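Myo-inositol 2-dehydrogenase (Lactobacillus plantarum WCFS1, PDB 3CEA) probably catalyses the NAD-dependent oxidation of myo-inositol at its 2-position, binding the dinucleotide on a Rossmann-type domain. Local coordinates at residues R22-Q32 and E292-Q303. Residues are numbered along the deposited sequence; the frame is centred on the assembly and turned at random.
Sequences RHARHLVNKIQ and ERFDTAFTDEVQ
Helix 22-29 crosses helix 295-303 at -59°, the axes 10.1 Å apart, with His26 lying across Thr299; further along, the chain closes in until the CA atoms of Ile31 and Gln303 are 5.7 Å apart. At the start of helix 295-303, Asp295 OD1 accepts from both sides of its carboxylate plane: His26 NE2 at 2.8 Å, with the oxygen in the ring plane, and Arg22 NH1, in a salt bridge, at 3.1 Å from the other face. Arg22 leaves its helix with CG anti to the backbone N (chi1 -167°) and bends at chi3, which brings its end to a second salt bridge, NH1 and NH2 both gripping Glu292 OE2. With an alanine here both salt bridges would go, and Glu292 would probably lose its mate while Asp295 OD1 kept only the His26 bond across this contact. The His26 ring has Thr299 OG1 over the centre of one face and Arg22 O toward the rim of the other, while a water joins its ND1 to His23 ND1. His23, whose NE2 bonds Glu101, sets its CE1 3.8 Å from Phe298 CD1. Val302 CG1 fits against Leu27 CD1 at 3.7 Å and also meets Ile31 CG1. At the far end the Gln303 amide pairs with the Gln32 backbone: Gln32 N gives a nearly straight bond (169°) to Gln303 OE1, and Gln303 NE2 donates to Gln32 O at 3.3 Å. The contact thus packs the helix that follows what is probably the GxGxxG turn of the Rossmann domain against helix 295-303, whose Phe298 touches the bound NAD.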
loop_
_atom_site.group_PDB
_atom_site.type_symbol
_atom_site.label_atom_id
_atom_site.label_comp_id
_atom_site.label_asym_id
_atom_site.label_seq_id
_atom_site.Cartn_x
_atom_site.Cartn_y
_atom_site.Cartn_z
ATOM N N ARG A 22 -31.607 3.295 -2.813
ATOM C CA ARG A 22 -30.759 2.951 -1.675
ATOM C C ARG A 22 -31.338 3.505 -0.369
ATOM O O ARG A 22 -31.416 2.789 0.636
ATOM C CB ARG A 22 -29.328 3.457 -1.902
ATOM C CG ARG A 22 -28.303 2.897 -0.929
ATOM C CD ARG A 22 -26.891 3.376 -1.247
ATOM N NE ARG A 22 -26.388 2.829 -2.506
ATOM C CZ ARG A 22 -25.841 1.621 -2.644
ATOM N NH1 ARG A 22 -25.720 0.811 -1.599
ATOM N NH2 ARG A 22 -25.411 1.223 -3.833
ATOM N N HIS A 23 -31.743 4.776 -0.397
ATOM C CA HIS A 23 -32.437 5.410 0.724
ATOM C C HIS A 23 -33.691 4.643 1.134
ATOM O O HIS A 23 -33.940 4.451 2.323
ATOM C CB HIS A 23 -32.817 6.855 0.388
ATOM C CG HIS A 23 -31.729 7.850 0.647
ATOM N ND1 HIS A 23 -30.885 7.767 1.734
ATOM C CD2 HIS A 23 -31.373 8.972 -0.022
ATOM C CE1 HIS A 23 -30.042 8.783 1.710
ATOM N NE2 HIS A 23 -30.318 9.530 0.657
ATOM N N ALA A 24 -34.474 4.215 0.144
ATOM C CA ALA A 24 -35.706 3.458 0.384
ATOM C C ALA A 24 -35.429 2.100 1.024
ATOM O O ALA A 24 -36.155 1.676 1.921
ATOM C CB ALA A 24 -36.486 3.290 -0.910
ATOM N N ARG A 25 -34.377 1.429 0.560
ATOM C CA ARG A 25 -33.948 0.151 1.131
ATOM C C ARG A 25 -33.560 0.288 2.603
ATOM O O ARG A 25 -33.996 -0.511 3.433
ATOM C CB ARG A 25 -32.782 -0.442 0.332
ATOM C CG ARG A 25 -33.182 -1.111 -0.973
ATOM C CD ARG A 25 -31.983 -1.785 -1.618
ATOM N NE ARG A 25 -32.331 -2.492 -2.848
ATOM C CZ ARG A 25 -32.041 -2.066 -4.077
ATOM N NH1 ARG A 25 -31.389 -0.924 -4.263
ATOM N NH2 ARG A 25 -32.406 -2.791 -5.126
ATOM N N HIS A 26 -32.749 1.303 2.918
ATOM C CA HIS A 26 -32.316 1.563 4.292
ATOM C C HIS A 26 -33.502 1.908 5.186
ATOM O O HIS A 26 -33.560 1.500 6.349
ATOM C CB HIS A 26 -31.297 2.707 4.345
ATOM C CG HIS A 26 -29.995 2.399 3.672
ATOM N ND1 HIS A 26 -29.183 3.381 3.149
ATOM C CD2 HIS A 26 -29.365 1.224 3.434
ATOM C CE1 HIS A 26 -28.106 2.826 2.622
ATOM N NE2 HIS A 26 -28.194 1.517 2.779
ATOM N N LEU A 27 -34.447 2.654 4.616
ATOM C CA LEU A 27 -35.614 3.158 5.327
ATOM C C LEU A 27 -36.548 2.027 5.767
ATOM O O LEU A 27 -37.246 2.143 6.776
ATOM C CB LEU A 27 -36.350 4.152 4.424
ATOM C CG LEU A 27 -36.735 5.556 4.905
ATOM C CD1 LEU A 27 -35.916 6.038 6.098
ATOM C CD2 LEU A 27 -36.608 6.528 3.740
ATOM N N VAL A 28 -36.544 0.936 5.002
ATOM C CA VAL A 28 -37.341 -0.251 5.309
ATOM C C VAL A 28 -36.544 -1.254 6.152
ATOM O O VAL A 28 -37.078 -1.842 7.097
ATOM C CB VAL A 28 -37.861 -0.938 4.009
ATOM C CG1 VAL A 28 -38.675 -2.187 4.331
ATOM C CG2 VAL A 28 -38.699 0.030 3.185
ATOM N N ASN A 29 -35.266 -1.425 5.822
ATOM C CA ASN A 29 -34.450 -2.500 6.393
ATOM C C ASN A 29 -33.560 -2.126 7.576
ATOM O O ASN A 29 -33.363 -2.936 8.484
ATOM C CB ASN A 29 -33.599 -3.159 5.300
ATOM C CG ASN A 29 -34.438 -3.835 4.230
ATOM O OD1 ASN A 29 -35.500 -4.393 4.512
ATOM N ND2 ASN A 29 -33.961 -3.791 2.993
ATOM N N LYS A 30 -33.025 -0.909 7.566
ATOM C CA LYS A 30 -31.993 -0.530 8.534
ATOM C C LYS A 30 -32.426 0.534 9.540
ATOM O O LYS A 30 -32.189 0.379 10.739
ATOM C CB LYS A 30 -30.708 -0.103 7.815
ATOM C CG LYS A 30 -30.077 -1.206 6.968
ATOM C CD LYS A 30 -28.765 -0.751 6.352
ATOM C CE LYS A 30 -28.252 -1.741 5.313
ATOM N NZ LYS A 30 -27.760 -3.006 5.929
ATOM N N ILE A 31 -33.057 1.604 9.058
ATOM C CA ILE A 31 -33.429 2.736 9.913
ATOM C C ILE A 31 -34.494 2.343 10.942
ATOM O O ILE A 31 -35.475 1.674 10.613
ATOM C CB ILE A 31 -33.904 3.969 9.091
ATOM C CG1 ILE A 31 -32.962 4.259 7.909
ATOM C CG2 ILE A 31 -34.065 5.199 9.989
ATOM C CD1 ILE A 31 -31.521 4.586 8.285
ATOM N N GLN A 32 -34.280 2.768 12.186
ATOM C CA GLN A 32 -35.182 2.453 13.289
ATOM C C GLN A 32 -36.099 3.617 13.645
ATOM O O GLN A 32 -35.727 4.785 13.493
ATOM C CB GLN A 32 -34.391 2.028 14.525
ATOM C CG GLN A 32 -33.634 0.723 14.354
ATOM C CD GLN A 32 -33.397 0.014 15.671
ATOM O OE1 GLN A 32 -32.852 0.592 16.619
ATOM N NE2 GLN A 32 -33.805 -1.249 15.741
ATOM N N GLU A 292 -21.843 2.522 -2.855
ATOM C CA GLU A 292 -21.109 1.457 -2.173
ATOM C C GLU A 292 -20.083 2.020 -1.192
ATOM O O GLU A 292 -19.896 1.474 -0.102
ATOM C CB GLU A 292 -20.431 0.526 -3.184
ATOM C CG GLU A 292 -21.406 -0.365 -3.948
ATOM C CD GLU A 292 -22.176 -1.323 -3.048
ATOM O OE1 GLU A 292 -21.581 -2.323 -2.593
ATOM O OE2 GLU A 292 -23.378 -1.080 -2.808
ATOM N N ARG A 293 -19.434 3.113 -1.588
ATOM C CA ARG A 293 -18.438 3.792 -0.761
ATOM C C ARG A 293 -19.053 4.392 0.504
ATOM O O ARG A 293 -18.486 4.274 1.595
ATOM C CB ARG A 293 -17.717 4.869 -1.590
ATOM C CG ARG A 293 -16.874 5.883 -0.806
ATOM C CD ARG A 293 -15.690 5.251 -0.087
ATOM N NE ARG A 293 -14.944 6.236 0.691
ATOM C CZ ARG A 293 -15.153 6.507 1.980
ATOM N NH1 ARG A 293 -16.095 5.867 2.667
ATOM N NH2 ARG A 293 -14.410 7.425 2.585
ATOM N N PHE A 294 -20.218 5.016 0.356
ATOM C CA PHE A 294 -20.821 5.779 1.442
ATOM C C PHE A 294 -22.099 5.176 2.028
ATOM O O PHE A 294 -22.840 5.862 2.745
ATOM C CB PHE A 294 -21.048 7.226 0.993
ATOM C CG PHE A 294 -19.776 7.998 0.788
ATOM C CD1 PHE A 294 -18.957 8.313 1.870
ATOM C CD2 PHE A 294 -19.390 8.407 -0.483
ATOM C CE1 PHE A 294 -17.772 9.025 1.690
ATOM C CE2 PHE A 294 -18.212 9.125 -0.672
ATOM C CZ PHE A 294 -17.402 9.432 0.420
ATOM N N ASP A 295 -22.336 3.895 1.743
ATOM C CA ASP A 295 -23.529 3.178 2.213
ATOM C C ASP A 295 -23.836 3.400 3.700
ATOM O O ASP A 295 -24.963 3.751 4.054
ATOM C CB ASP A 295 -23.408 1.681 1.913
ATOM C CG ASP A 295 -24.681 0.917 2.234
ATOM O OD1 ASP A 295 -25.686 1.088 1.506
ATOM O OD2 ASP A 295 -24.670 0.138 3.213
ATOM N N THR A 296 -22.834 3.197 4.558
ATOM C CA THR A 296 -22.990 3.383 6.008
ATOM C C THR A 296 -23.297 4.842 6.370
ATOM O O THR A 296 -24.187 5.107 7.182
ATOM C CB THR A 296 -21.748 2.892 6.788
ATOM O OG1 THR A 296 -21.384 1.580 6.346
ATOM C CG2 THR A 296 -22.026 2.854 8.287
ATOM N N ALA A 297 -22.566 5.777 5.760
ATOM C CA ALA A 297 -22.785 7.210 5.975
ATOM C C ALA A 297 -24.206 7.636 5.602
ATOM O O ALA A 297 -24.817 8.437 6.308
ATOM C CB ALA A 297 -21.758 8.034 5.209
ATOM N N PHE A 298 -24.718 7.096 4.494
ATOM C CA PHE A 298 -26.102 7.325 4.068
ATOM C C PHE A 298 -27.099 6.804 5.095
ATOM O O PHE A 298 -28.115 7.446 5.362
ATOM C CB PHE A 298 -26.379 6.648 2.728
ATOM C CG PHE A 298 -25.855 7.402 1.536
ATOM C CD1 PHE A 298 -26.218 8.730 1.314
ATOM C CD2 PHE A 298 -25.029 6.768 0.612
ATOM C CE1 PHE A 298 -25.746 9.422 0.204
ATOM C CE2 PHE A 298 -24.551 7.452 -0.508
ATOM C CZ PHE A 298 -24.909 8.781 -0.712
ATOM N N THR A 299 -26.814 5.631 5.655
ATOM C CA THR A 299 -27.660 5.042 6.683
ATOM C C THR A 299 -27.599 5.889 7.953
ATOM O O THR A 299 -28.636 6.280 8.489
ATOM C CB THR A 299 -27.258 3.577 6.967
ATOM O OG1 THR A 299 -27.437 2.802 5.777
ATOM C CG2 THR A 299 -28.106 2.971 8.078
ATOM N N ASP A 300 -26.383 6.191 8.406
ATOM C CA ASP A 300 -26.179 6.944 9.642
ATOM C C ASP A 300 -26.789 8.353 9.621
ATOM O O ASP A 300 -27.312 8.814 10.645
ATOM C CB ASP A 300 -24.690 6.985 10.017
ATOM C CG ASP A 300 -24.161 5.628 10.497
ATOM O OD1 ASP A 300 -24.970 4.708 10.757
ATOM O OD2 ASP A 300 -22.924 5.480 10.621
ATOM N N GLU A 301 -26.737 9.022 8.468
ATOM C CA GLU A 301 -27.304 10.374 8.336
ATOM C C GLU A 301 -28.830 10.380 8.378
ATOM O O GLU A 301 -29.433 11.278 8.971
ATOM C CB GLU A 301 -26.807 11.083 7.069
ATOM C CG GLU A 301 -27.395 10.568 5.764
ATOM C CD GLU A 301 -27.238 11.537 4.612
ATOM O OE1 GLU A 301 -26.870 12.709 4.845
ATOM O OE2 GLU A 301 -27.495 11.120 3.465
ATOM N N VAL A 302 -29.445 9.384 7.740
ATOM C CA VAL A 302 -30.900 9.254 7.722
ATOM C C VAL A 302 -31.403 8.882 9.115
ATOM O O VAL A 302 -32.435 9.387 9.562
ATOM C CB VAL A 302 -31.376 8.246 6.641
ATOM C CG1 VAL A 302 -32.848 7.892 6.822
ATOM C CG2 VAL A 302 -31.144 8.823 5.252
ATOM N N GLN A 303 -30.656 8.015 9.797
ATOM C CA GLN A 303 -30.941 7.671 11.186
ATOM C C GLN A 303 -30.846 8.907 12.081
ATOM O O GLN A 303 -31.678 9.097 12.969
ATOM C CB GLN A 303 -29.992 6.576 11.684
ATOM C CG GLN A 303 -30.318 6.049 13.085
ATOM C CD GLN A 303 -31.599 5.237 13.120
ATOM O OE1 GLN A 303 -31.672 4.146 12.553
ATOM N NE2 GLN A 303 -32.617 5.766 13.791
HETATM O O HOH W 1 -29.823 6.146 3.704
#